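Local atomic coordinates of 4-oxalmesaconate hydratase (Pseudomonas putida, PDB entry 5CGZ), a protein that catalyses the zinc-dependent hydration of the enol form of oxalomesaconate to 4-carboxy-4-hydroxy-2-oxoadipate, the third step of gallate degradation. Residues F172-S177 with R220-A225; W16-A21 with Y155-H160; A71-A76 with K182-Q187; A21-A26 with T176-K181; R168-L173 with G227-F232. All blocks are in the same frame, centred on the assembly; numbering follows the deposited sequence.

Contact 1 (F172-S177 with R220-A225); sequences FLDITS and RNIVYA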
# COMPACT_ATOMS: atom_id res chain seq x y z
N PHE A 172 15.26 14.47 -5.86
CA PHE A 172 16.28 14.41 -6.91
C PHE A 172 17.43 15.34 -6.59
O PHE A 172 17.24 16.54 -6.35
CB PHE A 172 15.71 14.77 -8.29
CG PHE A 172 14.82 13.71 -8.88
CD1 PHE A 172 15.34 12.48 -9.25
CD2 PHE A 172 13.47 13.96 -9.08
CE1 PHE A 172 14.53 11.50 -9.79
CE2 PHE A 172 12.65 12.99 -9.63
CZ PHE A 172 13.18 11.75 -9.98
N LEU A 173 18.63 14.77 -6.60
CA LEU A 173 19.85 15.54 -6.39
C LEU A 173 20.47 15.85 -7.75
O LEU A 173 20.81 14.93 -8.49
CB LEU A 173 20.84 14.77 -5.52
CG LEU A 173 22.11 15.51 -5.09
CD1 LEU A 173 21.77 16.63 -4.09
CD2 LEU A 173 23.14 14.53 -4.51
N ASP A 174 20.59 17.13 -8.08
CA ASP A 174 21.20 17.53 -9.34
C ASP A 174 22.71 17.35 -9.26
O ASP A 174 23.38 18.11 -8.56
CB ASP A 174 20.85 18.98 -9.68
CG ASP A 174 21.39 19.41 -11.04
OD1 ASP A 174 22.06 18.60 -11.71
OD2 ASP A 174 21.14 20.58 -11.43
N ILE A 175 23.23 16.36 -9.97
CA ILE A 175 24.66 16.08 -9.92
C ILE A 175 25.35 16.46 -11.23
O ILE A 175 26.47 16.01 -11.51
CB ILE A 175 24.95 14.59 -9.63
CG1 ILE A 175 24.40 13.70 -10.75
CG2 ILE A 175 24.38 14.18 -8.26
CD1 ILE A 175 24.99 12.28 -10.73
N THR A 176 24.69 17.29 -12.03
CA THR A 176 25.23 17.71 -13.31
C THR A 176 26.67 18.26 -13.18
O THR A 176 27.54 17.96 -14.00
CB THR A 176 24.34 18.78 -13.96
OG1 THR A 176 23.03 18.23 -14.21
CG2 THR A 176 24.96 19.26 -15.27
N SER A 177 26.92 19.04 -12.14
CA SER A 177 28.22 19.69 -11.96
C SER A 177 29.34 18.73 -11.57
O SER A 177 30.51 19.09 -11.61
CB SER A 177 28.13 20.81 -10.92
OG SER A 177 27.85 20.28 -9.63
N ARG A 220 17.10 26.12 -15.94
CA ARG A 220 18.03 25.29 -15.18
C ARG A 220 18.53 24.15 -16.06
O ARG A 220 17.77 23.54 -16.82
CB ARG A 220 17.38 24.75 -13.90
CG ARG A 220 17.05 25.85 -12.90
CD ARG A 220 16.29 25.33 -11.69
NE ARG A 220 17.12 24.44 -10.87
CZ ARG A 220 16.71 23.88 -9.73
NH1 ARG A 220 15.48 24.11 -9.27
NH2 ARG A 220 17.52 23.09 -9.06
N ASN A 221 19.83 23.87 -15.96
CA ASN A 221 20.50 22.94 -16.85
C ASN A 221 20.69 21.59 -16.15
O ASN A 221 21.79 21.24 -15.76
CB ASN A 221 21.84 23.52 -17.30
CG ASN A 221 22.60 22.60 -18.24
OD1 ASN A 221 22.01 21.99 -19.13
ND2 ASN A 221 23.91 22.48 -18.04
N ILE A 222 19.60 20.86 -15.96
CA ILE A 222 19.67 19.64 -15.17
C ILE A 222 19.79 18.44 -16.10
O ILE A 222 18.82 18.04 -16.74
CB ILE A 222 18.45 19.49 -14.25
CG1 ILE A 222 18.29 20.75 -13.38
CG2 ILE A 222 18.60 18.26 -13.38
CD1 ILE A 222 17.02 20.78 -12.53
N VAL A 223 21.00 17.89 -16.19
CA VAL A 223 21.31 16.86 -17.17
C VAL A 223 21.49 15.49 -16.52
O VAL A 223 21.05 14.48 -17.05
CB VAL A 223 22.58 17.20 -17.96
CG1 VAL A 223 22.87 16.12 -19.01
CG2 VAL A 223 22.44 18.58 -18.62
N TYR A 224 22.14 15.49 -15.35
CA TYR A 224 22.39 14.27 -14.60
C TYR A 224 21.83 14.42 -13.19
O TYR A 224 22.07 15.44 -12.54
CB TYR A 224 23.90 13.97 -14.52
CG TYR A 224 24.57 13.79 -15.87
CD1 TYR A 224 24.59 12.55 -16.50
CD2 TYR A 224 25.19 14.86 -16.50
CE1 TYR A 224 25.20 12.38 -17.73
CE2 TYR A 224 25.82 14.70 -17.74
CZ TYR A 224 25.82 13.46 -18.34
OH TYR A 224 26.43 13.29 -19.56
N ALA A 225 21.10 13.42 -12.70
CA ALA A 225 20.56 13.48 -11.34
C ALA A 225 20.62 12.12 -10.67
O ALA A 225 20.66 11.09 -11.34
CB ALA A 225 19.12 14.02 -11.35
O HOH W 1 22.55 21.93 -13.19
O HOH W 2 20.32 22.49 -9.90
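Leu173 meets Ala225 through backbone atoms: its carbonyl O takes a CA-H...O contact from Ala225 CA at 3.2 Å, beside the antiparallel non-hydrogen-bonded pair of Asp174 and Ala225. Asp174 has CG anti to the backbone N (chi1 -176°), which sets that carbon beside Ile222; the two side chains cross obliquely, with Asp174 OD2 3.5 Å from Ile222 CG1. Two waters donate to OD2; one also donates to Asn221 O and the other accepts from Arg220 NH2, which stays 5.0 Å from Asp174 OD2, so the opposite charges are linked through water. Ile175 donates its backbone N to Tyr224 O at 3.0 Å, while its CG1 packs on Tyr224 CB. Thr176 brings its hydroxyl into the network. Its OG1 accepts from Val223 N at 2.9 Å and from Tyr224 N at 3.1 Å, the latter nearly straight (N-H...O 177°), and gives its own proton to Asp174 OD1 at 2.7 Å, on the syn lone pair. Three bonds thus grip one hydroxyl and fix its rotation, and the same OD1 also receives Thr176 N from the anti side. Beyond the segments, the Tyr224 ring stacks with Trp179, and Phe172 and Leu173 continue the sheet into a strand of a second subunit. Asp174 OD1 bonded to the backbone N two residues on is an Asx turn, here placed where strand 171-174 ends and strand 225-230 begins.

Contact 2 (W16-A21 with Y155-H160); sequences WRAGGA and YAFEPH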
# COMPACT_ATOMS: atom_id res chain seq x y z
N TRP A 16 28.16 3.20 -7.99
CA TRP A 16 27.01 3.24 -8.90
C TRP A 16 25.91 4.19 -8.41
O TRP A 16 25.31 4.92 -9.20
CB TRP A 16 26.37 1.86 -9.09
CG TRP A 16 27.29 0.73 -9.43
CD1 TRP A 16 27.47 -0.42 -8.70
CD2 TRP A 16 28.12 0.60 -10.59
NE1 TRP A 16 28.37 -1.24 -9.34
CE2 TRP A 16 28.79 -0.64 -10.50
CE3 TRP A 16 28.36 1.41 -11.71
CZ2 TRP A 16 29.68 -1.09 -11.47
CZ3 TRP A 16 29.25 0.97 -12.67
CH2 TRP A 16 29.90 -0.27 -12.55
N ARG A 17 25.65 4.15 -7.11
CA ARG A 17 24.40 4.69 -6.56
C ARG A 17 24.54 6.00 -5.81
O ARG A 17 23.55 6.69 -5.59
CB ARG A 17 23.76 3.65 -5.61
CG ARG A 17 23.69 2.28 -6.24
CD ARG A 17 22.94 1.23 -5.42
NE ARG A 17 23.36 -0.05 -5.99
CZ ARG A 17 22.95 -0.50 -7.17
NH1 ARG A 17 22.06 0.20 -7.88
NH2 ARG A 17 23.41 -1.65 -7.63
N ALA A 18 25.77 6.34 -5.40
CA ALA A 18 25.98 7.51 -4.55
C ALA A 18 27.16 8.39 -4.99
O ALA A 18 27.47 9.38 -4.33
CB ALA A 18 26.19 7.07 -3.10
N GLY A 19 27.82 8.02 -6.09
CA GLY A 19 29.01 8.73 -6.54
C GLY A 19 28.76 10.22 -6.71
O GLY A 19 29.55 11.05 -6.25
N GLY A 20 27.66 10.56 -7.37
CA GLY A 20 27.29 11.96 -7.56
C GLY A 20 27.08 12.68 -6.24
O GLY A 20 27.63 13.76 -6.03
N ALA A 21 26.29 12.09 -5.35
CA ALA A 21 25.99 12.72 -4.07
C ALA A 21 27.28 12.95 -3.27
O ALA A 21 27.43 13.98 -2.60
CB ALA A 21 25.00 11.87 -3.27
N TYR A 155 18.54 8.45 3.56
CA TYR A 155 17.98 8.26 2.23
C TYR A 155 18.38 6.92 1.66
O TYR A 155 19.51 6.48 1.86
CB TYR A 155 18.45 9.34 1.25
CG TYR A 155 18.21 10.78 1.66
CD1 TYR A 155 19.14 11.46 2.44
CD2 TYR A 155 17.09 11.47 1.22
CE1 TYR A 155 18.94 12.79 2.80
CE2 TYR A 155 16.87 12.80 1.57
CZ TYR A 155 17.81 13.45 2.36
OH TYR A 155 17.64 14.78 2.71
N ALA A 156 17.47 6.30 0.92
CA ALA A 156 17.82 5.13 0.13
C ALA A 156 18.17 5.59 -1.28
O ALA A 156 17.35 6.26 -1.93
CB ALA A 156 16.68 4.12 0.09
N PHE A 157 19.39 5.29 -1.73
CA PHE A 157 19.75 5.62 -3.11
C PHE A 157 19.14 4.55 -4.05
O PHE A 157 18.52 3.59 -3.59
CB PHE A 157 21.28 5.76 -3.30
CG PHE A 157 22.10 4.70 -2.59
CD1 PHE A 157 21.81 3.35 -2.71
CD2 PHE A 157 23.22 5.08 -1.83
CE1 PHE A 157 22.60 2.38 -2.07
CE2 PHE A 157 24.00 4.13 -1.20
CZ PHE A 157 23.69 2.78 -1.31
N GLU A 158 19.30 4.75 -5.36
CA GLU A 158 18.52 3.99 -6.34
C GLU A 158 18.97 2.54 -6.51
O GLU A 158 20.13 2.27 -6.82
CB GLU A 158 18.55 4.69 -7.70
CG GLU A 158 17.70 3.96 -8.76
CD GLU A 158 17.37 4.81 -9.98
OE1 GLU A 158 17.59 6.05 -9.94
OE2 GLU A 158 16.88 4.25 -10.97
N PRO A 159 18.04 1.58 -6.30
CA PRO A 159 18.41 0.19 -6.59
C PRO A 159 18.37 -0.11 -8.08
O PRO A 159 17.84 0.69 -8.87
CB PRO A 159 17.36 -0.62 -5.82
CG PRO A 159 16.22 0.30 -5.59
CD PRO A 159 16.71 1.72 -5.71
N HIS A 160 18.94 -1.24 -8.47
CA HIS A 160 19.06 -1.60 -9.87
C HIS A 160 17.69 -1.69 -10.54
O HIS A 160 17.50 -1.24 -11.68
CB HIS A 160 19.81 -2.92 -10.02
CG HIS A 160 20.28 -3.20 -11.41
ND1 HIS A 160 21.25 -2.44 -12.04
CD2 HIS A 160 19.92 -4.16 -12.31
CE1 HIS A 160 21.47 -2.92 -13.25
NE2 HIS A 160 20.67 -3.96 -13.44
O HOH W 3 20.56 7.16 -6.30
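Arg17, on helix 13-27, lies across Phe157, on strand 154-157, a helix-on-sheet contact of the Rossmann-like fold beside the zinc site. The side chains cross at about a right angle. Arg17 CB sits over one face of the ring, 3.8 Å from the Phe157 centroid and offset toward the rim, a CH-pi contact. Phe157 reaches this position with CG between its backbone N and carbonyl carbon (chi1 42°), and Ala18 CB packs on Phe157 CD2 at 3.8 Å. Arg17 runs extended from CG to NE, which puts Arg17 CD 3.6 Å from Phe157 CE1, and the turn at chi4 (-73°) sets CZ. Other polar partners of the arginine include Asp13, a zinc ligand, through a salt bridge from NE, and Tyr199, whose hydroxyl is hydrogen-bonded to NH1. Arg17 thus stands in the second shell, in a place consistent with orienting the Asp13 carboxylate. Water 3 accepts from Glu158 N at 2.9 Å and also lies by Arg17 O. At the tip of the arginine, Arg17 NH1 donates to Glu158 O at 3.0 Å (N-H...O 152°), lying in the plane of that carbonyl.

Contact 3 (A71-A76 with K182-Q187); sequences AEILGA and KYAAIQ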
# COMPACT_ATOMS: atom_id res chain seq x y z
N ALA A 71 36.93 6.26 -4.34
CA ALA A 71 36.76 7.19 -3.22
C ALA A 71 37.66 8.42 -3.38
O ALA A 71 37.23 9.53 -3.09
CB ALA A 71 37.05 6.49 -1.90
N GLU A 72 38.89 8.19 -3.83
CA GLU A 72 39.86 9.26 -4.03
C GLU A 72 39.35 10.25 -5.06
O GLU A 72 39.37 11.46 -4.86
CB GLU A 72 41.22 8.68 -4.46
CG GLU A 72 42.42 9.63 -4.31
CD GLU A 72 42.77 10.39 -5.59
OE1 GLU A 72 42.27 10.00 -6.67
OE2 GLU A 72 43.54 11.36 -5.51
N ILE A 73 38.87 9.72 -6.18
CA ILE A 73 38.30 10.53 -7.26
C ILE A 73 37.08 11.33 -6.79
O ILE A 73 36.93 12.51 -7.13
CB ILE A 73 37.88 9.65 -8.45
CG1 ILE A 73 39.12 9.07 -9.15
CG2 ILE A 73 36.99 10.44 -9.42
CD1 ILE A 73 38.81 8.03 -10.20
N LEU A 74 36.21 10.70 -6.00
CA LEU A 74 34.98 11.35 -5.56
C LEU A 74 35.23 12.36 -4.44
O LEU A 74 34.46 13.30 -4.26
CB LEU A 74 33.96 10.30 -5.11
CG LEU A 74 33.51 9.31 -6.19
CD1 LEU A 74 32.70 8.17 -5.57
CD2 LEU A 74 32.70 10.03 -7.30
N GLY A 75 36.32 12.17 -3.69
CA GLY A 75 36.63 13.04 -2.57
C GLY A 75 36.07 12.54 -1.24
O GLY A 75 35.66 13.32 -0.40
N ALA A 76 36.05 11.22 -1.06
CA ALA A 76 35.56 10.63 0.19
C ALA A 76 36.63 9.80 0.85
O ALA A 76 37.54 9.31 0.19
CB ALA A 76 34.34 9.77 -0.07
N LYS A 182 31.80 11.41 -11.12
CA LYS A 182 31.09 10.16 -10.90
C LYS A 182 31.47 9.15 -11.98
O LYS A 182 31.70 7.97 -11.69
CB LYS A 182 29.57 10.33 -10.88
CG LYS A 182 28.85 8.97 -10.78
CD LYS A 182 27.35 9.07 -10.52
CE LYS A 182 26.80 7.68 -10.17
NZ LYS A 182 25.36 7.70 -9.76
N TYR A 183 31.56 9.61 -13.22
CA TYR A 183 31.86 8.70 -14.31
C TYR A 183 33.31 8.19 -14.25
O TYR A 183 33.58 7.03 -14.58
CB TYR A 183 31.60 9.37 -15.67
CG TYR A 183 31.75 8.38 -16.80
CD1 TYR A 183 30.85 7.33 -16.94
CD2 TYR A 183 32.81 8.48 -17.70
CE1 TYR A 183 30.99 6.40 -17.97
CE2 TYR A 183 32.95 7.55 -18.73
CZ TYR A 183 32.04 6.52 -18.85
OH TYR A 183 32.18 5.61 -19.87
N ALA A 184 34.23 9.05 -13.84
CA ALA A 184 35.61 8.60 -13.65
C ALA A 184 35.69 7.56 -12.54
O ALA A 184 36.42 6.58 -12.65
CB ALA A 184 36.52 9.79 -13.34
N ALA A 185 34.91 7.76 -11.47
CA ALA A 185 34.86 6.75 -10.41
C ALA A 185 34.26 5.45 -10.95
O ALA A 185 34.72 4.36 -10.64
CB ALA A 185 34.05 7.27 -9.22
N ILE A 186 33.21 5.59 -11.75
CA ILE A 186 32.56 4.43 -12.37
C ILE A 186 33.57 3.61 -13.18
O ILE A 186 33.54 2.37 -13.16
CB ILE A 186 31.38 4.89 -13.26
CG1 ILE A 186 30.11 5.02 -12.41
CG2 ILE A 186 31.14 3.93 -14.41
CD1 ILE A 186 28.91 5.50 -13.19
N GLN A 187 34.47 4.30 -13.88
CA GLN A 187 35.46 3.61 -14.71
C GLN A 187 36.50 2.84 -13.89
O GLN A 187 37.22 2.01 -14.44
CB GLN A 187 36.15 4.62 -15.63
CG GLN A 187 35.25 5.07 -16.77
CD GLN A 187 35.94 5.99 -17.74
OE1 GLN A 187 35.99 5.72 -18.94
NE2 GLN A 187 36.46 7.11 -17.24
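The C-terminal turn of helix 56-74 packs on residues 182-185 of helix 179-186 in an apolar helix-helix contact centred on Ile73 and Ala185, whose CA atoms are 6.0 Å apart. Ala185 CB, directed at the other helix, is received by Leu74: with CG anti to the carbonyl carbon (chi1 -62°), Leu74 brings CG to 3.7 Å from Ala185 CB and CD2 to 3.6 Å, so the methyl rests against the fork of the leucine. CD2 of Leu74 also reaches Lys182 CA, at 3.9 Å. Ile73 covers the neighbouring position with two branches. Its CG2 lies 4.0 Å from Ala184 CB, and CD1 ends 3.7 Å from Ala184 O, a van der Waals approach to a helix carbonyl. The short CA separation is consistent with the small alanine side chains on helix 179-186. Immediately after Leu74 the first helix stops in a Schellman motif: Gly75, with positive phi (92°), is the C-prime residue, and Ala76 N bonds to Ala71 O at 2.9 Å while Gly75 N makes a weak bond to Glu72 O. Gly75 N also bonds to Ala71 O, reaching it from the opposite face of the carbonyl plane. Lys182 NZ forms a salt bridge with Glu226 and a hydrogen bond to Trp16 O. Around the contact, Leu74 also packs on Phe14 and Ile22 of helix 13-27, Ile186 and Tyr183 lean on helix 193-212, and Ala76 touches Ile22 as the chain leads on into strand 76-80, outermost within this chain.

Contact 4 (A21-A26 with T176-K181); sequences AIALHA and TSVWDK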
# COMPACT_ATOMS: atom_id res chain seq x y z
N ALA A 21 26.29 12.09 -5.35
CA ALA A 21 25.99 12.72 -4.07
C ALA A 21 27.28 12.95 -3.27
O ALA A 21 27.43 13.98 -2.60
CB ALA A 21 25.00 11.87 -3.27
N ILE A 22 28.19 12.00 -3.34
CA ILE A 22 29.46 12.11 -2.61
C ILE A 22 30.31 13.27 -3.16
O ILE A 22 30.73 14.15 -2.40
CB ILE A 22 30.25 10.77 -2.67
CG1 ILE A 22 29.51 9.69 -1.88
CG2 ILE A 22 31.67 10.97 -2.12
CD1 ILE A 22 30.05 8.28 -2.06
N ALA A 23 30.53 13.27 -4.47
CA ALA A 23 31.34 14.31 -5.11
C ALA A 23 30.71 15.68 -4.93
O ALA A 23 31.42 16.67 -4.70
CB ALA A 23 31.52 14.00 -6.60
N LEU A 24 29.39 15.76 -5.03
CA LEU A 24 28.70 17.04 -4.94
C LEU A 24 28.86 17.65 -3.54
O LEU A 24 29.20 18.83 -3.40
CB LEU A 24 27.21 16.90 -5.29
CG LEU A 24 26.43 18.22 -5.43
CD1 LEU A 24 26.90 19.01 -6.65
CD2 LEU A 24 24.92 17.99 -5.49
N HIS A 25 28.61 16.86 -2.50
CA HIS A 25 28.69 17.41 -1.15
C HIS A 25 30.15 17.65 -0.72
O HIS A 25 30.42 18.58 0.05
CB HIS A 25 27.96 16.50 -0.15
CG HIS A 25 26.47 16.54 -0.29
ND1 HIS A 25 25.79 15.78 -1.22
CD2 HIS A 25 25.53 17.28 0.35
CE1 HIS A 25 24.49 16.04 -1.13
NE2 HIS A 25 24.31 16.94 -0.19
N ALA A 26 31.08 16.85 -1.21
CA ALA A 26 32.50 17.10 -0.95
C ALA A 26 32.88 18.52 -1.42
O ALA A 26 33.59 19.25 -0.72
CB ALA A 26 33.37 16.05 -1.63
N THR A 176 24.69 17.29 -12.03
CA THR A 176 25.23 17.71 -13.31
C THR A 176 26.67 18.26 -13.18
O THR A 176 27.54 17.96 -14.00
CB THR A 176 24.34 18.78 -13.96
OG1 THR A 176 23.03 18.23 -14.21
CG2 THR A 176 24.96 19.26 -15.27
N SER A 177 26.92 19.04 -12.14
CA SER A 177 28.22 19.69 -11.96
C SER A 177 29.34 18.73 -11.57
O SER A 177 30.51 19.09 -11.61
CB SER A 177 28.13 20.81 -10.92
OG SER A 177 27.85 20.28 -9.63
N VAL A 178 29.01 17.49 -11.19
CA VAL A 178 30.05 16.54 -10.85
C VAL A 178 29.97 15.24 -11.64
O VAL A 178 30.58 14.24 -11.25
CB VAL A 178 30.04 16.18 -9.34
CG1 VAL A 178 30.42 17.40 -8.50
CG2 VAL A 178 28.67 15.61 -8.92
N TRP A 179 29.24 15.25 -12.75
CA TRP A 179 29.09 14.00 -13.50
C TRP A 179 30.45 13.43 -13.91
O TRP A 179 30.65 12.21 -13.85
CB TRP A 179 28.20 14.18 -14.74
CG TRP A 179 28.21 12.93 -15.55
CD1 TRP A 179 28.83 12.73 -16.76
CD2 TRP A 179 27.65 11.66 -15.18
NE1 TRP A 179 28.66 11.43 -17.17
CE2 TRP A 179 27.95 10.75 -16.22
CE3 TRP A 179 26.92 11.21 -14.07
CZ2 TRP A 179 27.54 9.41 -16.18
CZ3 TRP A 179 26.52 9.88 -14.03
CH2 TRP A 179 26.83 9.00 -15.08
N ASP A 180 31.39 14.28 -14.32
CA ASP A 180 32.70 13.78 -14.77
C ASP A 180 33.40 12.99 -13.68
O ASP A 180 34.03 11.96 -13.95
CB ASP A 180 33.60 14.93 -15.24
CG ASP A 180 33.12 15.55 -16.56
OD1 ASP A 180 32.27 14.94 -17.24
OD2 ASP A 180 33.62 16.64 -16.91
N LYS A 181 33.29 13.46 -12.44
CA LYS A 181 33.86 12.74 -11.31
C LYS A 181 33.14 11.41 -11.10
O LYS A 181 33.79 10.38 -10.93
CB LYS A 181 33.80 13.59 -10.04
CG LYS A 181 34.86 14.68 -9.99
CD LYS A 181 34.73 15.52 -8.73
CE LYS A 181 35.90 16.50 -8.60
NZ LYS A 181 35.75 17.34 -7.37
O HOH W 4 34.40 16.22 -5.01
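An apolar contact joins helix 13-27 to the N-cap and first turn of helix 179-186, with Val178 set against Ala23 and Leu24. The CA atoms of Leu24 and Val178 are 6.1 Å apart. Ala23 CB points at the other segment and meets Val178 CB at 3.8 Å. Val178 then straddles the helix backbone: Val178 CG2 lies 4.0 Å from Leu24 N, and CG1 touches Leu24 CA. Its chi1 of -67° puts CG1 anti to the carbonyl carbon and CG2 between the backbone N and that carbon, which spreads both methyls over the helix. On one flank, Leu24 CD1 approaches Ser177 OG at 3.4 Å. On the other, Lys181 lays its CB and CD against Ala23 CB, each at 4.1 Å; the chain is extended beyond CG, and its amino group bridges through a water to Ala23 O, with Lys181 NZ to that water 2.9 Å. Lys181 NZ also forms a salt bridge with Glu27, so its charge has an outside partner. Within helix 13-27, His25 ND1 donates to Ala21 O at 2.8 Å, with Ala21 O in the plane of the His25 ring, adding to the backbone bond from His25 N; NE2 of the ring reaches Leu239 of a second subunit. Leu24, His25 and Ala21 also pack on Leu173 of strand 171-174. Helix 13-27 thus lies on the Rossmann-like sheet, and the start of helix 179-186, with Val178 at its N-cap, packs on that helix.

Contact 5 (R168-L173 with G227-F232); sequences RPDTFL and GLQSVF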
# COMPACT_ATOMS: atom_id res chain seq x y z
N ARG A 168 10.62 4.69 -4.56
CA ARG A 168 10.21 5.87 -5.30
C ARG A 168 11.11 7.04 -4.92
O ARG A 168 11.27 7.33 -3.75
CB ARG A 168 8.74 6.23 -5.01
CG ARG A 168 8.30 7.55 -5.67
CD ARG A 168 6.87 7.97 -5.31
NE ARG A 168 6.76 8.54 -3.97
CZ ARG A 168 6.93 9.83 -3.66
NH1 ARG A 168 6.79 10.22 -2.39
NH2 ARG A 168 7.25 10.74 -4.58
N PRO A 169 11.70 7.72 -5.91
CA PRO A 169 12.51 8.87 -5.49
C PRO A 169 11.61 10.04 -5.11
O PRO A 169 10.85 10.47 -5.95
CB PRO A 169 13.35 9.19 -6.74
CG PRO A 169 12.49 8.72 -7.90
CD PRO A 169 11.65 7.55 -7.38
N ASP A 170 11.66 10.50 -3.86
CA ASP A 170 10.92 11.70 -3.48
C ASP A 170 11.86 12.91 -3.50
O ASP A 170 11.46 14.05 -3.27
CB ASP A 170 10.27 11.54 -2.10
CG ASP A 170 11.29 11.20 -1.00
OD1 ASP A 170 12.35 11.84 -0.92
OD2 ASP A 170 11.02 10.28 -0.21
N THR A 171 13.13 12.64 -3.81
CA THR A 171 14.16 13.69 -3.83
C THR A 171 15.09 13.46 -5.01
O THR A 171 15.64 12.37 -5.16
CB THR A 171 14.97 13.70 -2.51
OG1 THR A 171 14.08 13.92 -1.40
CG2 THR A 171 16.05 14.80 -2.51
N PHE A 172 15.26 14.47 -5.86
CA PHE A 172 16.28 14.41 -6.91
C PHE A 172 17.43 15.34 -6.59
O PHE A 172 17.24 16.54 -6.35
CB PHE A 172 15.71 14.77 -8.29
CG PHE A 172 14.82 13.71 -8.88
CD1 PHE A 172 15.34 12.48 -9.25
CD2 PHE A 172 13.47 13.96 -9.08
CE1 PHE A 172 14.53 11.50 -9.79
CE2 PHE A 172 12.65 12.99 -9.63
CZ PHE A 172 13.18 11.75 -9.98
N LEU A 173 18.63 14.77 -6.60
CA LEU A 173 19.85 15.54 -6.39
C LEU A 173 20.47 15.85 -7.75
O LEU A 173 20.81 14.93 -8.49
CB LEU A 173 20.84 14.77 -5.52
CG LEU A 173 22.11 15.51 -5.09
CD1 LEU A 173 21.77 16.63 -4.09
CD2 LEU A 173 23.14 14.53 -4.51
N GLY A 227 18.36 9.90 -7.82
CA GLY A 227 17.09 9.85 -7.10
C GLY A 227 17.29 9.23 -5.73
O GLY A 227 18.06 8.27 -5.58
N LEU A 228 16.62 9.80 -4.73
CA LEU A 228 16.71 9.32 -3.35
C LEU A 228 15.32 9.15 -2.76
O LEU A 228 14.41 9.93 -3.05
CB LEU A 228 17.49 10.31 -2.47
CG LEU A 228 19.00 10.58 -2.62
CD1 LEU A 228 19.80 9.30 -2.46
CD2 LEU A 228 19.32 11.27 -3.92
N GLN A 229 15.14 8.14 -1.90
CA GLN A 229 13.92 8.04 -1.12
C GLN A 229 14.21 8.30 0.35
O GLN A 229 14.98 7.58 0.98
CB GLN A 229 13.24 6.67 -1.29
CG GLN A 229 11.93 6.59 -0.51
CD GLN A 229 10.95 5.54 -1.05
OE1 GLN A 229 11.35 4.51 -1.59
NE2 GLN A 229 9.65 5.82 -0.91
N SER A 230 13.56 9.33 0.89
CA SER A 230 13.75 9.76 2.27
C SER A 230 13.10 8.84 3.27
O SER A 230 11.97 8.41 3.07
CB SER A 230 13.17 11.16 2.47
OG SER A 230 13.64 12.03 1.46
N VAL A 231 13.80 8.58 4.36
CA VAL A 231 13.21 7.79 5.44
C VAL A 231 12.36 8.65 6.37
O VAL A 231 11.30 8.23 6.81
CB VAL A 231 14.30 7.08 6.26
CG1 VAL A 231 13.68 6.39 7.47
CG2 VAL A 231 15.04 6.07 5.37
N PHE A 232 12.81 9.87 6.65
CA PHE A 232 12.15 10.72 7.64
C PHE A 232 11.56 11.98 7.01
O PHE A 232 12.06 12.46 5.99
CB PHE A 232 13.12 11.12 8.76
CG PHE A 232 13.73 9.95 9.47
CD1 PHE A 232 12.99 9.23 10.40
CD2 PHE A 232 15.03 9.56 9.19
CE1 PHE A 232 13.54 8.14 11.05
CE2 PHE A 232 15.60 8.47 9.83
CZ PHE A 232 14.86 7.75 10.75
O HOH W 5 8.95 8.77 0.63
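A classic beta bulge interrupts the pairing of strands 171-174 and 225-230: Asp170 and Thr171 both face Leu228, whose carbonyl O accepts from Thr171 N at 3.1 Å and, weakly, from Asp170 N. Leu228 N returns a bond to Thr171 O at 2.8 Å. With CG between its backbone N and carbonyl carbon (chi1 56°), Asp170 brings its carboxylate to Ser230, OD2 taking the backbone N at 2.9 Å and OD1 the hydroxyl OG at 2.7 Å, both on the syn sides and about 20° out of the carboxylate plane. Thr171 OG1 donates to the same Asp170 OD1, also at 2.7 Å and nearly along the C-O axis, so two hydroxyls hold that oxygen. Gln229 lies extended across the Arg168 backbone; its OE1 accepts from Arg168 N at 3.1 Å, the donor standing above the amide carbonyl plane. Gly227 CA passes within 3.8 Å of Phe172 CD1 and of Pro169 CB; at this position a CB would clash with Pro169 CB, which fits glycine. On the other face Leu228 CD2 touches Leu173 CB. Thr171, Phe172 and Leu173 also pair in parallel with a strand of a second subunit, so this antiparallel beta-bulge pairing belongs to an intersubunit sheet.

How the contacts relate
Contacts 1 and 5 share strand 171-174 and join it to strand 225-230 and the loop before it; their chemistry is largely polar, with backbone pairing reinforced by Asp174, Thr176, Asp170 and Ser230, and both touch the second subunit. Contact 1 is partly buried, its centre about 18 Å from that of the chain; contacts 2 to 5 are buried. Contact 2, its centre about 5 Å from the chain centre, combines a CH-pi contact of an arginine CB with a guanidinium bond to a backbone carbonyl, near the zinc. Contacts 3 and 4 pack helix 179-186 on helices 56-74 and 13-27 by apolar side chains. Leu173 CD2 touches Ala21 CA at 3.4 Å, tying strand 171-174 to the helix that contacts 2 and 4 share.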